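PDB 6KXD: ketosynthase from Streptomyces sp. MSC090213JE08, which probably acts as the chain-length-factor partner in the ketosynthase heterodimer of a highly reducing type II polyketide synthase that makes ishigamide. Local coordinates for residues K83-D96 with F151-H165. Residues are numbered along the deposited sequence; the frame is centred on the assembly and turned at random.
Sequences KMDRLTALALVASD and FGSLNHAAGATAIRH
Asp96 and Arg164 meet side-on: NE gives to OD1 at 2.8 Å, and NH2 to OD2, both oxygens lying near the guanidinium plane. CG of Arg164 stands anti to the backbone N (chi1 -175°) and the chain runs extended to NE, a shape that carries the guanidinium across to helix 86-96, Arg164 CD brushing Leu92 CD2. A methionine in place of Arg164 would probably leave the Asp96 carboxylate without its two-nitrogen grip and freer to turn. Beside it, His165 NE2 donates to Ser95 OG (2.8 Å), close to the ring plane; that hydroxyl in turn donates to Leu92 O. A similar chain of bonds runs at the other end: His156 ND1 donates in its ring plane to Thr88 OG1 (2.8 Å), which donates to Asp85 OD1, while Asp85 OD2 N-caps the helix through Thr88 N. Phe151 lies under the chain just before this cap, Met84 CA 3.6 Å from the ring centroid. Between them, small side chains let the axes approach to 8.6 Å at -40°: Ala91 CB meets Ala157 CB at 3.9 Å, and the larger Leu92 lays CD2 on Ala160. The pair is a close-packed helix crossing in a thiolase-type fold, helix 156-165 also packing against the partner ketosynthase chain.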
loop_
_atom_site.group_PDB
_atom_site.type_symbol
_atom_site.label_atom_id
_atom_site.label_comp_id
_atom_site.label_asym_id
_atom_site.label_seq_id
_atom_site.Cartn_x
_atom_site.Cartn_y
_atom_site.Cartn_z
ATOM N N LYS B 83 -15.617 18.332 0.142
ATOM C CA LYS B 83 -15.078 17.545 1.247
ATOM C C LYS B 83 -13.793 16.818 0.828
ATOM O O LYS B 83 -13.241 16.007 1.592
ATOM C CB LYS B 83 -16.117 16.511 1.665
ATOM C CG LYS B 83 -17.449 17.072 2.148
ATOM C CD LYS B 83 -17.249 18.337 2.905
ATOM C CE LYS B 83 -18.287 18.622 3.975
ATOM N NZ LYS B 83 -17.717 19.601 4.936
ATOM N N MET B 84 -13.327 17.079 -0.392
ATOM C CA MET B 84 -12.186 16.372 -0.947
ATOM C C MET B 84 -10.922 16.735 -0.177
ATOM O O MET B 84 -10.617 17.901 0.065
ATOM C CB MET B 84 -11.963 16.720 -2.417
ATOM C CG MET B 84 -10.731 16.054 -2.997
ATOM S SD MET B 84 -10.552 16.356 -4.739
ATOM C CE MET B 84 -12.005 15.529 -5.381
ATOM N N ASP B 85 -10.145 15.705 0.146
ATOM C CA ASP B 85 -8.878 15.936 0.815
ATOM C C ASP B 85 -7.867 16.489 -0.190
ATOM O O ASP B 85 -7.866 16.191 -1.398
ATOM C CB ASP B 85 -8.358 14.658 1.460
ATOM C CG ASP B 85 -8.146 13.572 0.428
ATOM O OD1 ASP B 85 -9.111 13.218 -0.273
ATOM O OD2 ASP B 85 -6.985 13.114 0.293
ATOM N N ARG B 86 -6.931 17.261 0.332
ATOM C CA ARG B 86 -5.970 17.920 -0.462
ATOM C C ARG B 86 -5.093 16.877 -1.176
ATOM O O ARG B 86 -4.728 17.096 -2.299
ATOM C CB ARG B 86 -5.194 18.872 0.426
ATOM C CG ARG B 86 -4.195 19.740 -0.302
ATOM C CD ARG B 86 -3.651 20.698 0.729
ATOM N NE ARG B 86 -2.709 21.616 0.162
ATOM C CZ ARG B 86 -3.028 22.737 -0.462
ATOM N NH1 ARG B 86 -4.300 23.090 -0.568
ATOM N NH2 ARG B 86 -2.078 23.486 -0.993
ATOM N N LEU B 87 -4.799 15.749 -0.523
ATOM C CA LEU B 87 -3.928 14.740 -1.083
ATOM C C LEU B 87 -4.538 14.251 -2.393
ATOM O O LEU B 87 -3.907 14.311 -3.470
ATOM C CB LEU B 87 -3.742 13.591 -0.098
ATOM C CG LEU B 87 -2.981 12.395 -0.663
ATOM C CD1 LEU B 87 -1.556 12.811 -1.021
ATOM C CD2 LEU B 87 -2.986 11.252 0.323
ATOM N N THR B 88 -5.815 13.888 -2.311
ATOM C CA THR B 88 -6.518 13.438 -3.477
ATOM C C THR B 88 -6.512 14.533 -4.525
ATOM O O THR B 88 -6.297 14.236 -5.731
ATOM C CB THR B 88 -7.945 12.993 -3.181
ATOM O OG1 THR B 88 -7.936 11.791 -2.413
ATOM C CG2 THR B 88 -8.736 12.760 -4.457
ATOM N N ALA B 89 -6.785 15.755 -4.107
ATOM C CA ALA B 89 -6.866 16.863 -5.061
ATOM C C ALA B 89 -5.540 17.022 -5.793
ATOM O O ALA B 89 -5.506 17.200 -7.008
ATOM C CB ALA B 89 -7.239 18.137 -4.359
ATOM N N LEU B 90 -4.441 16.942 -5.045
ATOM C CA LEU B 90 -3.154 17.108 -5.692
ATOM C C LEU B 90 -2.905 16.022 -6.732
ATOM O O LEU B 90 -2.328 16.296 -7.809
ATOM C CB LEU B 90 -2.069 17.031 -4.634
ATOM C CG LEU B 90 -2.016 18.237 -3.711
ATOM C CD1 LEU B 90 -1.169 17.852 -2.523
ATOM C CD2 LEU B 90 -1.493 19.460 -4.410
ATOM N N ALA B 91 -3.238 14.779 -6.373
ATOM C CA ALA B 91 -3.085 13.637 -7.245
ATOM C C ALA B 91 -3.928 13.853 -8.492
ATOM O O ALA B 91 -3.479 13.550 -9.620
ATOM C CB ALA B 91 -3.490 12.358 -6.578
ATOM N N LEU B 92 -5.152 14.363 -8.290
ATOM C CA LEU B 92 -6.081 14.483 -9.461
ATOM C C LEU B 92 -5.556 15.540 -10.422
ATOM O O LEU B 92 -5.579 15.300 -11.631
ATOM C CB LEU B 92 -7.503 14.816 -9.032
ATOM C CG LEU B 92 -8.211 13.714 -8.250
ATOM C CD1 LEU B 92 -9.646 14.101 -7.908
ATOM C CD2 LEU B 92 -8.181 12.401 -8.977
ATOM N N VAL B 93 -5.112 16.661 -9.872
ATOM C CA VAL B 93 -4.606 17.730 -10.699
ATOM C C VAL B 93 -3.355 17.222 -11.407
ATOM O O VAL B 93 -3.199 17.402 -12.587
ATOM C CB VAL B 93 -4.336 19.017 -9.922
ATOM C CG1 VAL B 93 -3.669 20.046 -10.847
ATOM C CG2 VAL B 93 -5.618 19.587 -9.348
ATOM N N ALA B 94 -2.541 16.448 -10.702
ATOM C CA ALA B 94 -1.365 15.945 -11.353
ATOM C C ALA B 94 -1.752 14.986 -12.483
ATOM O O ALA B 94 -1.091 14.952 -13.534
ATOM C CB ALA B 94 -0.445 15.287 -10.359
ATOM N N SER B 95 -2.802 14.170 -12.258
ATOM C CA SER B 95 -3.220 13.175 -13.233
ATOM C C SER B 95 -3.644 13.864 -14.526
ATOM O O SER B 95 -3.422 13.303 -15.568
ATOM C CB SER B 95 -4.289 12.230 -12.741
ATOM O OG SER B 95 -5.541 12.842 -12.565
ATOM N N ASP B 96 -4.343 14.979 -14.390
ATOM C CA ASP B 96 -4.785 15.767 -15.529
ATOM C C ASP B 96 -3.588 16.289 -16.328
ATOM O O ASP B 96 -3.603 16.221 -17.561
ATOM C CB ASP B 96 -5.632 16.945 -15.078
ATOM C CG ASP B 96 -7.068 16.563 -14.768
ATOM O OD1 ASP B 96 -7.362 15.351 -14.729
ATOM O OD2 ASP B 96 -7.855 17.496 -14.524
ATOM N N PHE B 151 -13.063 9.954 1.387
ATOM C CA PHE B 151 -11.783 10.550 1.116
ATOM C C PHE B 151 -10.692 10.012 2.048
ATOM O O PHE B 151 -9.534 10.153 1.740
ATOM C CB PHE B 151 -11.897 12.073 1.193
ATOM C CG PHE B 151 -12.831 12.625 0.154
ATOM C CD1 PHE B 151 -12.431 12.726 -1.171
ATOM C CD2 PHE B 151 -14.111 13.040 0.490
ATOM C CE1 PHE B 151 -13.295 13.224 -2.136
ATOM C CE2 PHE B 151 -14.967 13.550 -0.477
ATOM C CZ PHE B 151 -14.561 13.639 -1.792
ATOM N N GLY B 152 -11.070 9.405 3.176
ATOM C CA GLY B 152 -10.151 9.015 4.222
ATOM C C GLY B 152 -9.301 7.810 3.840
ATOM O O GLY B 152 -8.177 7.649 4.321
ATOM N N SER B 153 -9.814 6.970 2.951
ATOM C CA SER B 153 -9.140 5.724 2.635
ATOM C C SER B 153 -7.722 6.044 2.135
ATOM O O SER B 153 -7.529 6.976 1.381
ATOM C CB SER B 153 -9.922 4.990 1.610
ATOM O OG SER B 153 -9.529 3.640 1.590
ATOM N N LEU B 154 -6.730 5.271 2.549
ATOM C CA LEU B 154 -5.373 5.551 2.086
ATOM C C LEU B 154 -5.276 5.435 0.549
ATOM O O LEU B 154 -4.442 6.083 -0.025
ATOM C CB LEU B 154 -4.379 4.627 2.799
ATOM C CG LEU B 154 -4.264 4.806 4.327
ATOM C CD1 LEU B 154 -3.262 3.809 4.908
ATOM C CD2 LEU B 154 -3.835 6.239 4.680
ATOM N N ASN B 155 -6.075 4.572 -0.060
ATOM C CA ASN B 155 -6.036 4.318 -1.457
ATOM C C ASN B 155 -6.965 5.270 -2.201
ATOM O O ASN B 155 -7.158 5.112 -3.392
ATOM C CB ASN B 155 -6.333 2.862 -1.778
ATOM C CG ASN B 155 -7.714 2.404 -1.366
ATOM O OD1 ASN B 155 -8.415 3.142 -0.641
ATOM N ND2 ASN B 155 -8.058 1.197 -1.767
ATOM N N HIS B 156 -7.544 6.254 -1.519
ATOM C CA HIS B 156 -8.544 7.070 -2.159
ATOM C C HIS B 156 -7.971 7.881 -3.331
ATOM O O HIS B 156 -8.648 7.975 -4.353
ATOM C CB HIS B 156 -9.215 8.044 -1.219
ATOM C CG HIS B 156 -10.302 8.768 -1.925
ATOM N ND1 HIS B 156 -10.128 10.032 -2.458
ATOM C CD2 HIS B 156 -11.553 8.369 -2.265
ATOM C CE1 HIS B 156 -11.274 10.394 -3.055
ATOM N NE2 HIS B 156 -12.140 9.426 -2.933
ATOM N N ALA B 157 -6.792 8.490 -3.181
ATOM C CA ALA B 157 -6.233 9.288 -4.296
ATOM C C ALA B 157 -6.063 8.423 -5.557
ATOM O O ALA B 157 -6.463 8.841 -6.681
ATOM C CB ALA B 157 -4.945 9.990 -3.896
ATOM N N ALA B 158 -5.537 7.191 -5.423
ATOM C CA ALA B 158 -5.283 6.349 -6.551
ATOM C C ALA B 158 -6.624 5.964 -7.206
ATOM O O ALA B 158 -6.751 5.985 -8.415
ATOM C CB ALA B 158 -4.449 5.160 -6.134
ATOM N N GLY B 159 -7.591 5.606 -6.364
ATOM C CA GLY B 159 -8.942 5.232 -6.762
ATOM C C GLY B 159 -9.663 6.378 -7.444
ATOM O O GLY B 159 -10.344 6.168 -8.469
ATOM N N ALA B 160 -9.541 7.579 -6.869
ATOM C CA ALA B 160 -10.136 8.794 -7.447
ATOM C C ALA B 160 -9.565 9.054 -8.844
ATOM O O ALA B 160 -10.300 9.491 -9.762
ATOM C CB ALA B 160 -9.941 10.005 -6.587
ATOM N N THR B 161 -8.258 8.849 -8.990
ATOM C CA THR B 161 -7.600 9.051 -10.293
ATOM C C THR B 161 -8.253 8.136 -11.314
ATOM O O THR B 161 -8.546 8.544 -12.449
ATOM C CB THR B 161 -6.096 8.803 -10.154
ATOM O OG1 THR B 161 -5.601 9.695 -9.167
ATOM C CG2 THR B 161 -5.344 9.011 -11.440
ATOM N N ALA B 162 -8.508 6.902 -10.903
ATOM C CA ALA B 162 -9.123 5.889 -11.779
ATOM C C ALA B 162 -10.557 6.260 -12.124
ATOM O O ALA B 162 -10.953 6.077 -13.292
ATOM C CB ALA B 162 -9.047 4.545 -11.141
ATOM N N ILE B 163 -11.297 6.800 -11.152
ATOM C CA ILE B 163 -12.692 7.222 -11.400
ATOM C C ILE B 163 -12.636 8.353 -12.415
ATOM O O ILE B 163 -13.347 8.333 -13.396
ATOM C CB ILE B 163 -13.414 7.655 -10.119
ATOM C CG1 ILE B 163 -13.686 6.428 -9.243
ATOM C CG2 ILE B 163 -14.693 8.455 -10.395
ATOM C CD1 ILE B 163 -13.991 6.799 -7.828
ATOM N N ARG B 164 -11.736 9.306 -12.155
ATOM C CA ARG B 164 -11.624 10.506 -12.947
ATOM C C ARG B 164 -11.306 10.185 -14.422
ATOM O O ARG B 164 -11.874 10.804 -15.273
ATOM C CB ARG B 164 -10.566 11.436 -12.367
ATOM C CG ARG B 164 -10.482 12.766 -13.094
ATOM C CD ARG B 164 -9.572 13.707 -12.353
ATOM N NE ARG B 164 -9.547 15.026 -12.948
ATOM C CZ ARG B 164 -10.448 15.936 -12.723
ATOM N NH1 ARG B 164 -11.511 15.616 -11.999
ATOM N NH2 ARG B 164 -10.331 17.125 -13.269
ATOM N N HIS B 165 -10.408 9.230 -14.698
ATOM C CA HIS B 165 -9.900 8.975 -16.033
ATOM C C HIS B 165 -10.354 7.627 -16.571
ATOM O O HIS B 165 -9.747 7.112 -17.532
ATOM C CB HIS B 165 -8.384 9.067 -16.041
ATOM C CG HIS B 165 -7.951 10.441 -15.710
ATOM N ND1 HIS B 165 -8.174 11.528 -16.578
ATOM C CD2 HIS B 165 -7.354 10.929 -14.613
ATOM C CE1 HIS B 165 -7.728 12.618 -16.004
ATOM N NE2 HIS B 165 -7.238 12.281 -14.767
HETATM O O HOH W 1 -7.081 10.493 0.824
#